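Local coordinates for protein TonB-dependent siderophore receptor (Pseudomonas aeruginosa 39016, PDB 5NEC) that probably takes up iron-loaded siderophores across the outer membrane with energy relayed by TonB, a route that siderophore-drug conjugates can exploit, at residues T283-V288 and R299-Y304; E181-N186 and L217-G222; V328-N333 and N402-E407; Q320-N325 and S387-P392. One frame throughout, in Å; residues are numbered along the deposited sequence.

Interaction 1 (T283-V288 and R299-Y304)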
loop_
_atom_site.group_PDB
_atom_site.type_symbol
_atom_site.label_atom_id
_atom_site.label_comp_id
_atom_site.label_asym_id
_atom_site.label_seq_id
_atom_site.Cartn_x
_atom_site.Cartn_y
_atom_site.Cartn_z
ATOM N N THR A 283 2.558 12.913 11.934
ATOM C CA THR A 283 3.918 12.840 11.400
ATOM C C THR A 283 4.435 14.258 11.083
ATOM O O THR A 283 3.778 15.029 10.378
ATOM C CB THR A 283 3.945 11.933 10.162
ATOM O OG1 THR A 283 3.594 10.622 10.576
ATOM C CG2 THR A 283 5.318 11.836 9.537
ATOM N N SER A 284 5.591 14.592 11.653
ATOM C CA SER A 284 6.266 15.857 11.433
ATOM C C SER A 284 7.533 15.540 10.688
ATOM O O SER A 284 8.242 14.627 11.083
ATOM C CB SER A 284 6.620 16.512 12.758
ATOM O OG SER A 284 5.463 17.014 13.389
ATOM N N THR A 285 7.816 16.279 9.614
ATOM C CA THR A 285 9.028 16.064 8.826
ATOM C C THR A 285 9.707 17.413 8.603
ATOM O O THR A 285 9.040 18.390 8.267
ATOM C CB THR A 285 8.710 15.384 7.469
ATOM O OG1 THR A 285 7.971 14.187 7.701
ATOM C CG2 THR A 285 9.978 15.006 6.728
ATOM N N ILE A 286 11.026 17.455 8.795
ATOM C CA ILE A 286 11.842 18.663 8.591
ATOM C C ILE A 286 13.012 18.309 7.705
ATOM O O ILE A 286 13.829 17.465 8.067
ATOM C CB ILE A 286 12.358 19.220 9.941
ATOM C CG1 ILE A 286 11.166 19.765 10.736
ATOM C CG2 ILE A 286 13.355 20.341 9.746
ATOM C CD1 ILE A 286 11.393 19.885 12.203
ATOM N N THR A 287 13.099 18.966 6.550
ATOM C CA THR A 287 14.115 18.665 5.537
ATOM C C THR A 287 14.957 19.921 5.274
ATOM O O THR A 287 14.400 20.968 4.952
ATOM C CB THR A 287 13.444 18.172 4.229
ATOM O OG1 THR A 287 12.582 17.066 4.525
ATOM C CG2 THR A 287 14.475 17.700 3.226
ATOM N N VAL A 288 16.282 19.814 5.419
ATOM C CA VAL A 288 17.226 20.896 5.092
ATOM C C VAL A 288 18.147 20.443 3.948
ATOM O O VAL A 288 18.810 19.417 4.066
ATOM C CB VAL A 288 18.074 21.300 6.319
ATOM C CG1 VAL A 288 19.050 22.429 5.961
ATOM C CG2 VAL A 288 17.167 21.738 7.461
ATOM N N ARG A 299 21.885 16.910 2.363
ATOM C CA ARG A 299 20.478 16.918 2.778
ATOM C C ARG A 299 20.323 16.229 4.126
ATOM O O ARG A 299 20.898 15.161 4.343
ATOM C CB ARG A 299 19.670 16.206 1.720
ATOM C CG ARG A 299 18.168 16.173 1.917
ATOM C CD ARG A 299 17.653 14.961 1.172
ATOM N NE ARG A 299 16.215 15.003 0.988
ATOM C CZ ARG A 299 15.585 15.403 -0.118
ATOM N NH1 ARG A 299 16.258 15.849 -1.191
ATOM N NH2 ARG A 299 14.247 15.388 -0.138
ATOM N N ASN A 300 19.591 16.861 5.040
ATOM C CA ASN A 300 19.248 16.247 6.324
ATOM C C ASN A 300 17.747 16.242 6.465
ATOM O O ASN A 300 17.104 17.239 6.206
ATOM C CB ASN A 300 19.886 16.973 7.506
ATOM C CG ASN A 300 19.810 16.167 8.786
ATOM O OD1 ASN A 300 20.715 15.410 9.110
ATOM N ND2 ASN A 300 18.706 16.301 9.506
ATOM N N THR A 301 17.205 15.106 6.883
ATOM C CA THR A 301 15.784 14.931 7.070
ATOM C C THR A 301 15.552 14.371 8.462
ATOM O O THR A 301 16.199 13.410 8.873
ATOM C CB THR A 301 15.214 13.972 6.015
ATOM O OG1 THR A 301 15.513 14.488 4.714
ATOM C CG2 THR A 301 13.680 13.813 6.156
ATOM N N SER A 302 14.629 14.994 9.184
ATOM C CA SER A 302 14.225 14.539 10.496
ATOM C C SER A 302 12.748 14.258 10.449
ATOM O O SER A 302 11.982 15.100 9.992
ATOM C CB SER A 302 14.515 15.608 11.540
ATOM O OG SER A 302 15.891 15.906 11.509
ATOM N N ARG A 303 12.354 13.070 10.902
ATOM C CA ARG A 303 10.953 12.725 11.023
ATOM C C ARG A 303 10.654 12.261 12.459
ATOM O O ARG A 303 11.359 11.406 13.005
ATOM C CB ARG A 303 10.571 11.665 9.980
ATOM C CG ARG A 303 9.112 11.238 10.079
ATOM C CD ARG A 303 8.682 10.448 8.862
ATOM N NE ARG A 303 8.535 11.315 7.706
ATOM C CZ ARG A 303 8.507 10.901 6.438
ATOM N NH1 ARG A 303 8.601 9.610 6.125
ATOM N NH2 ARG A 303 8.365 11.791 5.458
ATOM N N TYR A 304 9.636 12.862 13.070
ATOM C CA TYR A 304 9.012 12.332 14.266
ATOM C C TYR A 304 7.583 11.886 13.904
ATOM O O TYR A 304 6.812 12.647 13.316
ATOM C CB TYR A 304 8.982 13.356 15.400
ATOM C CG TYR A 304 8.412 12.749 16.671
ATOM C CD1 TYR A 304 9.252 12.115 17.603
ATOM C CD2 TYR A 304 7.037 12.739 16.915
ATOM C CE1 TYR A 304 8.740 11.511 18.746
ATOM C CE2 TYR A 304 6.521 12.137 18.052
ATOM C CZ TYR A 304 7.367 11.532 18.967
ATOM O OH TYR A 304 6.834 10.942 20.083
#
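R303 reaches across to the neighbouring strand and meets the hydroxyl of T285 with the edge of its guanidinium. CG lies anti to the backbone N, and a bend at chi3 (-73°) brings NE round to T285 OG1 at 2.9 Å in a nearly straight bond (163°) close to the guanidinium plane; NH2 adds a weak bond to the same oxygen. Two N-H groups thus share one acceptor and limit rotation of the guanidinium, while NH1 points on to V108 O, tying the barrel wall to the plug. The methyl CG2 of T283 lies obliquely beside R303 CD at 3.7 Å. Further along the same face, T287 and T301 stand side by side and point the same way, with T287 CG2 3.7 Å from T301 OG1. The T301 methyl also touches that of T285 (CG2 to CG2, 3.9 Å). The other face carries S284, I286, V288, N300, S302 and Y304, and a bound detergent molecule touches S302 and Y304, consistent with a membrane-facing surface. Between the two faces, the backbone ladder has hydrogen-bonded pairs S284-Y304, I286-S302 and V288-N300, with CA-H...O contacts between them. This antiparallel hairpin of strands 276-291 and 296-316 is part of the beta-barrel, flanked by strand 225-238 beside 283-288 and by strand 327-354 beside 299-304.

Interaction 2 (E181-N186 and L217-G222)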
loop_
_atom_site.group_PDB
_atom_site.type_symbol
_atom_site.label_atom_id
_atom_site.label_comp_id
_atom_site.label_asym_id
_atom_site.label_seq_id
_atom_site.Cartn_x
_atom_site.Cartn_y
_atom_site.Cartn_z
ATOM N N GLU A 181 2.312 31.399 -2.349
ATOM C CA GLU A 181 3.634 32.012 -2.124
ATOM C C GLU A 181 3.558 33.150 -1.103
ATOM O O GLU A 181 2.521 33.797 -0.952
ATOM C CB GLU A 181 4.232 32.527 -3.425
ATOM C CG GLU A 181 4.626 31.428 -4.397
ATOM C CD GLU A 181 5.337 31.948 -5.651
ATOM O OE1 GLU A 181 5.472 33.179 -5.818
ATOM O OE2 GLU A 181 5.758 31.110 -6.492
ATOM N N PHE A 182 4.651 33.346 -0.377
ATOM C CA PHE A 182 4.841 34.515 0.489
ATOM C C PHE A 182 6.352 34.823 0.606
ATOM O O PHE A 182 7.166 34.161 -0.054
ATOM C CB PHE A 182 4.131 34.332 1.844
ATOM C CG PHE A 182 4.758 33.287 2.748
ATOM C CD1 PHE A 182 4.617 31.927 2.491
ATOM C CD2 PHE A 182 5.472 33.668 3.884
ATOM C CE1 PHE A 182 5.195 30.985 3.334
ATOM C CE2 PHE A 182 6.051 32.724 4.720
ATOM C CZ PHE A 182 5.908 31.385 4.445
ATOM N N LEU A 183 6.720 35.834 1.403
ATOM C CA LEU A 183 8.080 36.423 1.383
ATOM C C LEU A 183 8.548 36.713 -0.050
ATOM O O LEU A 183 9.670 36.359 -0.432
ATOM C CB LEU A 183 9.102 35.516 2.091
ATOM C CG LEU A 183 8.777 35.110 3.529
ATOM C CD1 LEU A 183 9.803 34.111 4.030
ATOM C CD2 LEU A 183 8.681 36.307 4.475
ATOM N N ASP A 184 7.663 37.338 -0.837
ATOM C CA ASP A 184 7.926 37.694 -2.244
ATOM C C ASP A 184 8.418 36.527 -3.097
ATOM O O ASP A 184 9.385 36.658 -3.838
ATOM C CB ASP A 184 8.928 38.856 -2.319
ATOM C CG ASP A 184 8.438 40.098 -1.597
ATOM O OD1 ASP A 184 7.328 40.571 -1.934
ATOM O OD2 ASP A 184 9.162 40.598 -0.699
ATOM N N GLY A 185 7.766 35.375 -2.979
ATOM C CA GLY A 185 8.126 34.196 -3.778
ATOM C C GLY A 185 9.334 33.383 -3.319
ATOM O O GLY A 185 9.683 32.399 -3.971
ATOM N N ASN A 186 9.972 33.757 -2.209
ATOM C CA ASN A 186 11.039 32.911 -1.626
ATOM C C ASN A 186 10.511 31.748 -0.771
ATOM O O ASN A 186 11.264 30.819 -0.496
ATOM C CB ASN A 186 12.005 33.742 -0.797
ATOM C CG ASN A 186 12.692 34.792 -1.618
ATOM O OD1 ASN A 186 12.642 35.969 -1.280
ATOM N ND2 ASN A 186 13.299 34.385 -2.732
ATOM N N LEU A 217 5.256 24.011 4.807
ATOM C CA LEU A 217 5.958 25.279 4.597
ATOM C C LEU A 217 7.272 24.989 3.927
ATOM O O LEU A 217 7.980 24.103 4.355
ATOM C CB LEU A 217 6.279 25.950 5.923
ATOM C CG LEU A 217 5.157 26.718 6.607
ATOM C CD1 LEU A 217 5.586 27.132 7.999
ATOM C CD2 LEU A 217 4.787 27.958 5.808
ATOM N N THR A 218 7.612 25.747 2.895
ATOM C CA THR A 218 8.904 25.601 2.253
ATOM C C THR A 218 9.538 26.996 2.106
ATOM O O THR A 218 8.829 27.985 1.891
ATOM C CB THR A 218 8.753 24.853 0.917
ATOM O OG1 THR A 218 9.997 24.243 0.577
ATOM C CG2 THR A 218 8.327 25.802 -0.218
ATOM N N PHE A 219 10.859 27.072 2.276
ATOM C CA PHE A 219 11.613 28.338 2.268
ATOM C C PHE A 219 12.820 28.190 1.379
ATOM O O PHE A 219 13.372 27.097 1.250
ATOM C CB PHE A 219 12.120 28.717 3.667
ATOM C CG PHE A 219 11.037 28.888 4.706
ATOM C CD1 PHE A 219 10.618 27.820 5.485
ATOM C CD2 PHE A 219 10.476 30.124 4.931
ATOM C CE1 PHE A 219 9.616 27.983 6.439
ATOM C CE2 PHE A 219 9.488 30.306 5.886
ATOM C CZ PHE A 219 9.042 29.236 6.634
ATOM N N GLY A 220 13.252 29.311 0.796
ATOM C CA GLY A 220 14.424 29.350 -0.066
ATOM C C GLY A 220 14.155 28.800 -1.452
ATOM O O GLY A 220 15.049 28.180 -2.043
ATOM N N LEU A 221 12.943 29.029 -1.975
ATOM C CA LEU A 221 12.592 28.612 -3.345
ATOM C C LEU A 221 13.562 29.210 -4.369
ATOM O O LEU A 221 13.874 30.395 -4.314
ATOM C CB LEU A 221 11.164 29.046 -3.696
ATOM C CG LEU A 221 10.042 28.300 -2.955
ATOM C CD1 LEU A 221 8.693 28.973 -3.178
ATOM C CD2 LEU A 221 9.990 26.843 -3.375
ATOM N N GLY A 222 14.073 28.376 -5.267
ATOM C CA GLY A 222 15.076 28.794 -6.228
ATOM C C GLY A 222 16.489 29.044 -5.721
ATOM O O GLY A 222 17.378 29.274 -6.537
#
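The carbonyl of N186, the last residue of the tight turn L183-N186, faces the backbone of 220-221, where L221 N donates to N186 O at 2.9 Å and 163°, and G220 N adds a weak bond to the same oxygen. The turn is a type I' beta turn, closed by N186 N bonding to L183 O, with D184 and G185, its two central residues, both at positive phi. G220 also has a positive phi, at the point where the chain leaves strand 206-219. L221 points toward the turn, and its CB and CD1 each come within 3.7 Å of G185 O, so that the leucine packs against the backbone. Strands 172-182 and 187-200 form a beta hairpin joined by this turn, and 206-219 lies next to 187-200 on its far side; the contact therefore bridges over an intervening strand at one end of the TonB-dependent receptor barrel, where short turns of this kind are expected on the periplasmic side. Apolar side chains complete it. F182 has CG between its backbone N and carbonyl carbon (chi1 70°), and its ring tip CZ touches L217 CD2 at 3.9 Å, the two side chains crossing at about a right angle. The same CZ lies 4.0 Å from F219 CE2, the two side chains crossing at a slant. L183 CD1 approaches the edge of the F219 ring, 4.1 Å from CD2. A187, the first residue of the intervening strand, is touched by both F182 and F219, and T218, turned away from the contact, bonds through its hydroxyl to T228.

Interaction 3 (V328-N333 and N402-E407)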
loop_
_atom_site.group_PDB
_atom_site.type_symbol
_atom_site.label_atom_id
_atom_site.label_comp_id
_atom_site.label_asym_id
_atom_site.label_seq_id
_atom_site.Cartn_x
_atom_site.Cartn_y
_atom_site.Cartn_z
ATOM N N VAL A 328 -22.945 -19.329 13.429
ATOM C CA VAL A 328 -21.630 -18.666 13.434
ATOM C C VAL A 328 -21.296 -18.161 14.836
ATOM O O VAL A 328 -22.048 -17.359 15.389
ATOM C CB VAL A 328 -21.626 -17.459 12.468
ATOM C CG1 VAL A 328 -20.332 -16.667 12.585
ATOM C CG2 VAL A 328 -21.857 -17.910 11.024
ATOM N N TRP A 329 -20.158 -18.587 15.376
ATOM C CA TRP A 329 -19.620 -17.985 16.600
ATOM C C TRP A 329 -18.959 -16.625 16.275
ATOM O O TRP A 329 -18.095 -16.547 15.398
ATOM C CB TRP A 329 -18.611 -18.926 17.241
ATOM C CG TRP A 329 -17.856 -18.367 18.377
ATOM C CD1 TRP A 329 -18.362 -17.699 19.436
ATOM C CD2 TRP A 329 -16.444 -18.450 18.579
ATOM N NE1 TRP A 329 -17.344 -17.361 20.314
ATOM C CE2 TRP A 329 -16.154 -17.806 19.802
ATOM C CE3 TRP A 329 -15.393 -19.007 17.846
ATOM C CZ2 TRP A 329 -14.857 -17.691 20.308
ATOM C CZ3 TRP A 329 -14.094 -18.917 18.358
ATOM C CH2 TRP A 329 -13.846 -18.256 19.584
ATOM N N ARG A 330 -19.399 -15.570 16.954
ATOM C CA ARG A 330 -18.808 -14.229 16.802
ATOM C C ARG A 330 -17.546 -14.112 17.639
ATOM O O ARG A 330 -17.545 -13.577 18.735
ATOM C CB ARG A 330 -19.788 -13.140 17.186
ATOM C CG ARG A 330 -20.888 -12.981 16.162
ATOM C CD ARG A 330 -21.945 -12.052 16.718
ATOM N NE ARG A 330 -22.935 -11.618 15.740
ATOM C CZ ARG A 330 -24.223 -11.388 16.008
ATOM N NH1 ARG A 330 -24.724 -11.590 17.226
ATOM N NH2 ARG A 330 -25.039 -10.988 15.038
ATOM N N ARG A 331 -16.469 -14.656 17.106
ATOM C CA ARG A 331 -15.184 -14.536 17.753
ATOM C C ARG A 331 -14.725 -13.077 17.629
ATOM O O ARG A 331 -14.922 -12.376 16.614
ATOM C CB ARG A 331 -14.154 -15.509 17.190
ATOM C CG ARG A 331 -12.841 -14.956 16.708
ATOM C CD ARG A 331 -11.809 -14.590 17.749
ATOM N NE ARG A 331 -10.524 -14.997 17.174
ATOM C CZ ARG A 331 -9.309 -14.590 17.524
ATOM N NH1 ARG A 331 -9.103 -13.732 18.520
ATOM N NH2 ARG A 331 -8.283 -15.071 16.853
ATOM N N GLN A 332 -14.080 -12.665 18.686
ATOM C CA GLN A 332 -13.718 -11.311 18.927
ATOM C C GLN A 332 -12.217 -11.250 18.740
ATOM O O GLN A 332 -11.490 -12.063 19.284
ATOM C CB GLN A 332 -14.159 -11.013 20.356
ATOM C CG GLN A 332 -13.515 -9.862 21.024
ATOM C CD GLN A 332 -12.105 -10.114 21.478
ATOM O OE1 GLN A 332 -11.219 -9.375 21.067
ATOM N NE2 GLN A 332 -11.873 -11.139 22.281
ATOM N N ASN A 333 -11.742 -10.303 17.949
ATOM C CA ASN A 333 -10.313 -10.038 17.893
ATOM C C ASN A 333 -10.098 -8.561 18.121
ATOM O O ASN A 333 -10.999 -7.743 17.878
ATOM C CB ASN A 333 -9.744 -10.462 16.551
ATOM C CG ASN A 333 -8.275 -10.872 16.634
ATOM O OD1 ASN A 333 -7.561 -10.573 17.598
ATOM N ND2 ASN A 333 -7.822 -11.578 15.617
ATOM N N ASN A 402 -23.506 -14.255 21.275
ATOM C CA ASN A 402 -22.221 -14.715 20.753
ATOM C C ASN A 402 -22.355 -15.710 19.600
ATOM O O ASN A 402 -21.355 -16.024 18.959
ATOM C CB ASN A 402 -21.378 -15.327 21.879
ATOM C CG ASN A 402 -21.008 -14.302 22.917
ATOM O OD1 ASN A 402 -20.317 -13.350 22.607
ATOM N ND2 ASN A 402 -21.478 -14.476 24.138
ATOM N N CYS A 403 -23.564 -16.213 19.360
ATOM C CA CYS A 403 -23.873 -17.011 18.181
ATOM C C CYS A 403 -24.866 -16.250 17.357
ATOM O O CYS A 403 -25.779 -15.644 17.909
ATOM C CB CYS A 403 -24.527 -18.346 18.556
ATOM S SG CYS A 403 -23.427 -19.394 19.505
ATOM N N THR A 404 -24.702 -16.309 16.041
ATOM C CA THR A 404 -25.669 -15.754 15.116
ATOM C C THR A 404 -25.940 -16.739 13.981
ATOM O O THR A 404 -25.367 -17.827 13.940
ATOM C CB THR A 404 -25.198 -14.382 14.565
ATOM O OG1 THR A 404 -26.274 -13.753 13.857
ATOM C CG2 THR A 404 -23.988 -14.508 13.624
ATOM N N SER A 405 -26.816 -16.338 13.063
ATOM C CA SER A 405 -27.206 -17.143 11.901
ATOM C C SER A 405 -26.221 -16.995 10.759
ATOM O O SER A 405 -25.771 -15.877 10.469
ATOM C CB SER A 405 -28.599 -16.696 11.448
ATOM O OG SER A 405 -28.885 -17.076 10.126
ATOM N N LEU A 406 -25.889 -18.113 10.096
ATOM C CA LEU A 406 -25.057 -18.081 8.891
ATOM C C LEU A 406 -25.756 -17.354 7.723
ATOM O O LEU A 406 -25.121 -16.572 6.985
ATOM C CB LEU A 406 -24.666 -19.489 8.487
ATOM C CG LEU A 406 -23.927 -19.689 7.159
ATOM C CD1 LEU A 406 -22.552 -19.041 7.243
ATOM C CD2 LEU A 406 -23.829 -21.162 6.784
ATOM N N GLU A 407 -27.047 -17.612 7.546
ATOM C CA GLU A 407 -27.794 -17.038 6.434
ATOM C C GLU A 407 -28.295 -15.643 6.733
ATOM O O GLU A 407 -28.207 -14.790 5.866
ATOM C CB GLU A 407 -28.984 -17.938 6.029
ATOM C CG GLU A 407 -28.596 -19.327 5.567
ATOM C CD GLU A 407 -27.710 -19.330 4.326
ATOM O OE1 GLU A 407 -27.971 -18.564 3.353
ATOM O OE2 GLU A 407 -26.735 -20.123 4.307
HETATM O O HOH W 1 -19.199 -12.427 20.459
#
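V328 and T404 form a hydrogen-bonded antiparallel pair, and W329 and C403 the non-hydrogen-bonded pair next to it: a short beta ladder in which strand 403-405, from a long loop, adds to the end of barrel strand 327-354. The backbone bonds are V328 N to T404 O and T404 N to V328 O, both 2.9 Å, followed by R330 N to N402 O at 2.8 Å. R330 is the centre of an inverse gamma turn, where the ladder ends. Packing comes next. The extended R330 chain lays one face of its guanidinium on T404, whose CB sits 3.4 Å above the plane over its centre; the two side chains cross at about a right angle. NH1 of R330 pairs with D413 in a salt bridge, which would help balance its charge. V328 CG2 meets L406 CD1 at 4.0 Å, and N402 O lies at the edge of the W329 indole, 3.5 Å from CD1. C403 SG is joined in a disulfide to C390. Last is a solvent bridge: one water donates to R330 O at 2.7 Å and to N402 OD1 at 2.6 Å, an oxygen that also accepts from W415 NE1.

Interaction 4 (Q320-N325 and S387-P392)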
loop_
_atom_site.group_PDB
_atom_site.type_symbol
_atom_site.label_atom_id
_atom_site.label_comp_id
_atom_site.label_asym_id
_atom_site.label_seq_id
_atom_site.Cartn_x
_atom_site.Cartn_y
_atom_site.Cartn_z
ATOM N N GLN A 320 -14.501 -23.401 13.697
ATOM C CA GLN A 320 -15.075 -24.271 14.709
ATOM C C GLN A 320 -16.086 -25.269 14.124
ATOM O O GLN A 320 -16.501 -26.178 14.803
ATOM C CB GLN A 320 -15.727 -23.424 15.823
ATOM C CG GLN A 320 -14.737 -22.670 16.692
ATOM C CD GLN A 320 -13.633 -23.584 17.217
ATOM O OE1 GLN A 320 -13.898 -24.644 17.784
ATOM N NE2 GLN A 320 -12.402 -23.192 17.003
ATOM N N GLY A 321 -16.493 -25.074 12.878
ATOM C CA GLY A 321 -17.412 -25.971 12.223
ATOM C C GLY A 321 -18.875 -25.718 12.514
ATOM O O GLY A 321 -19.711 -26.448 12.006
ATOM N N ASN A 322 -19.201 -24.658 13.265
ATOM C CA ASN A 322 -20.609 -24.290 13.521
ATOM C C ASN A 322 -21.380 -23.942 12.244
ATOM O O ASN A 322 -22.598 -24.086 12.212
ATOM C CB ASN A 322 -20.730 -23.101 14.472
ATOM C CG ASN A 322 -20.011 -23.317 15.783
ATOM O OD1 ASN A 322 -20.206 -24.329 16.438
ATOM N ND2 ASN A 322 -19.184 -22.350 16.186
ATOM N N ILE A 323 -20.685 -23.453 11.217
ATOM C CA ILE A 323 -21.323 -23.133 9.929
ATOM C C ILE A 323 -21.998 -24.330 9.270
ATOM O O ILE A 323 -22.990 -24.151 8.560
ATOM C CB ILE A 323 -20.366 -22.449 8.910
ATOM C CG1 ILE A 323 -19.154 -23.340 8.556
ATOM C CG2 ILE A 323 -19.928 -21.087 9.451
ATOM C CD1 ILE A 323 -18.314 -22.796 7.424
ATOM N N ASN A 324 -21.498 -25.529 9.535
ATOM C CA ASN A 324 -22.113 -26.737 9.014
ATOM C C ASN A 324 -23.445 -27.130 9.645
ATOM O O ASN A 324 -24.078 -28.043 9.140
ATOM C CB ASN A 324 -21.111 -27.896 9.053
ATOM C CG ASN A 324 -19.951 -27.659 8.112
ATOM O OD1 ASN A 324 -20.158 -27.264 6.988
ATOM N ND2 ASN A 324 -18.733 -27.836 8.582
ATOM N N ASN A 325 -23.871 -26.468 10.723
ATOM C CA ASN A 325 -25.232 -26.631 11.239
ATOM C C ASN A 325 -26.060 -25.359 11.071
ATOM O O ASN A 325 -27.161 -25.283 11.585
ATOM C CB ASN A 325 -25.214 -27.102 12.699
ATOM C CG ASN A 325 -24.785 -26.004 13.683
ATOM O OD1 ASN A 325 -25.161 -24.844 13.560
ATOM N ND2 ASN A 325 -23.983 -26.378 14.653
ATOM N N SER A 387 -17.612 -23.087 25.158
ATOM C CA SER A 387 -17.013 -21.736 24.903
ATOM C C SER A 387 -17.284 -21.096 23.528
ATOM O O SER A 387 -17.687 -19.934 23.447
ATOM C CB SER A 387 -15.492 -21.731 25.177
ATOM O OG SER A 387 -15.177 -22.448 26.362
ATOM N N ASN A 388 -17.076 -21.854 22.453
ATOM C CA ASN A 388 -17.097 -21.311 21.079
ATOM C C ASN A 388 -17.958 -22.141 20.092
ATOM O O ASN A 388 -17.812 -21.989 18.875
ATOM C CB ASN A 388 -15.653 -21.213 20.565
ATOM C CG ASN A 388 -14.918 -22.538 20.620
ATOM O OD1 ASN A 388 -15.521 -23.593 20.766
ATOM N ND2 ASN A 388 -13.610 -22.486 20.478
ATOM N N LYS A 389 -18.858 -22.990 20.610
ATOM C CA LYS A 389 -19.753 -23.795 19.766
ATOM C C LYS A 389 -21.170 -23.237 19.784
ATOM O O LYS A 389 -21.603 -22.656 20.774
ATOM C CB LYS A 389 -19.754 -25.261 20.214
ATOM C CG LYS A 389 -18.379 -25.925 20.217
ATOM C CD LYS A 389 -17.836 -26.005 18.801
ATOM C CE LYS A 389 -16.578 -26.857 18.717
ATOM N NZ LYS A 389 -15.397 -26.160 19.300
ATOM N N CYS A 390 -21.875 -23.452 18.676
ATOM C CA CYS A 390 -23.171 -22.823 18.364
ATOM C C CYS A 390 -24.029 -23.788 17.567
ATOM O O CYS A 390 -23.511 -24.643 16.869
ATOM C CB CYS A 390 -23.013 -21.613 17.432
ATOM S SG CYS A 390 -22.140 -20.231 18.101
ATOM N N ASN A 391 -25.331 -23.563 17.621
ATOM C CA ASN A 391 -26.286 -24.231 16.726
ATOM C C ASN A 391 -27.523 -23.308 16.700
ATOM O O ASN A 391 -27.572 -22.328 17.458
ATOM C CB ASN A 391 -26.612 -25.660 17.221
ATOM C CG ASN A 391 -27.140 -25.683 18.631
ATOM O OD1 ASN A 391 -28.113 -24.990 18.960
ATOM N ND2 ASN A 391 -26.478 -26.430 19.498
ATOM N N PRO A 392 -28.504 -23.598 15.831
ATOM C CA PRO A 392 -29.652 -22.679 15.732
ATOM C C PRO A 392 -30.441 -22.384 17.015
ATOM O O PRO A 392 -31.006 -21.311 17.148
ATOM C CB PRO A 392 -30.518 -23.317 14.642
ATOM C CG PRO A 392 -29.503 -23.952 13.737
ATOM C CD PRO A 392 -28.490 -24.544 14.700
#
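N325 and N322 reach the backbone of 388-390 from different first torsions: in N325, chi1 (73°) puts CG in the crowded position between the backbone N and the carbonyl carbon, whereas in N322, chi1 (-55°) puts CG anti to the carbonyl carbon. N325 ND2 bonds to C390 O at 2.9 Å, in the carbonyl plane on a lone pair and close to the amide's own plane. N322 uses both ends of its amide: ND2 donates to N388 O at 3.0 Å, again on a lone pair, while OD1 takes a weak bond from C390 N. The amide thus bonds to the backbone on both sides of K389, and its ND2 has a second partner in D317. At the other end of the contact the amides of Q320 and N388 are stacked with their planes 24° apart, Q320 CD lying 3.4 Å from N388 ND2. K389, bent at chi2 and chi4, brings NZ to the oxygen ends of this pair, bonding to Q320 OE1 at 2.6 Å in the carbonyl plane and to N388 OD1 at 3.0 Å, so that the ammonium joins the two amide oxygens. Beyond N391, the P392 ring rests its CG 3.4 Å from N325 O. The 3-10 turn 322-325 lies in the loop from strand 296-316 to strand 327-354; residues 387-392 belong to the long loop after strand 357-379. Both pack on the start of strand 327-354, where W329 is touched by Q320, N322 and N388.

How the interactions relate
Interactions 3 and 4 form one continuous patch in the loops at one end of the barrel, their centres about 8 Å apart. The disulfide between C390 and C403 (SG to SG, 2.1 Å) joins them covalently, and L406 CD2 of interaction 3 packs 3.6 Å from I323 O of interaction 4. Their segments alternate along the chain, so each contact joins the same two regions of it. Interactions 1 and 2 lie toward the other end, with centres about 18 Å apart and nearest atoms about 7 Å apart, without touching. Centres of interactions 2 and 4 are about 65 Å apart, on opposite sides of the chain's centre. Of the four, interaction 1 has the bound detergent beside it and reaches the plug.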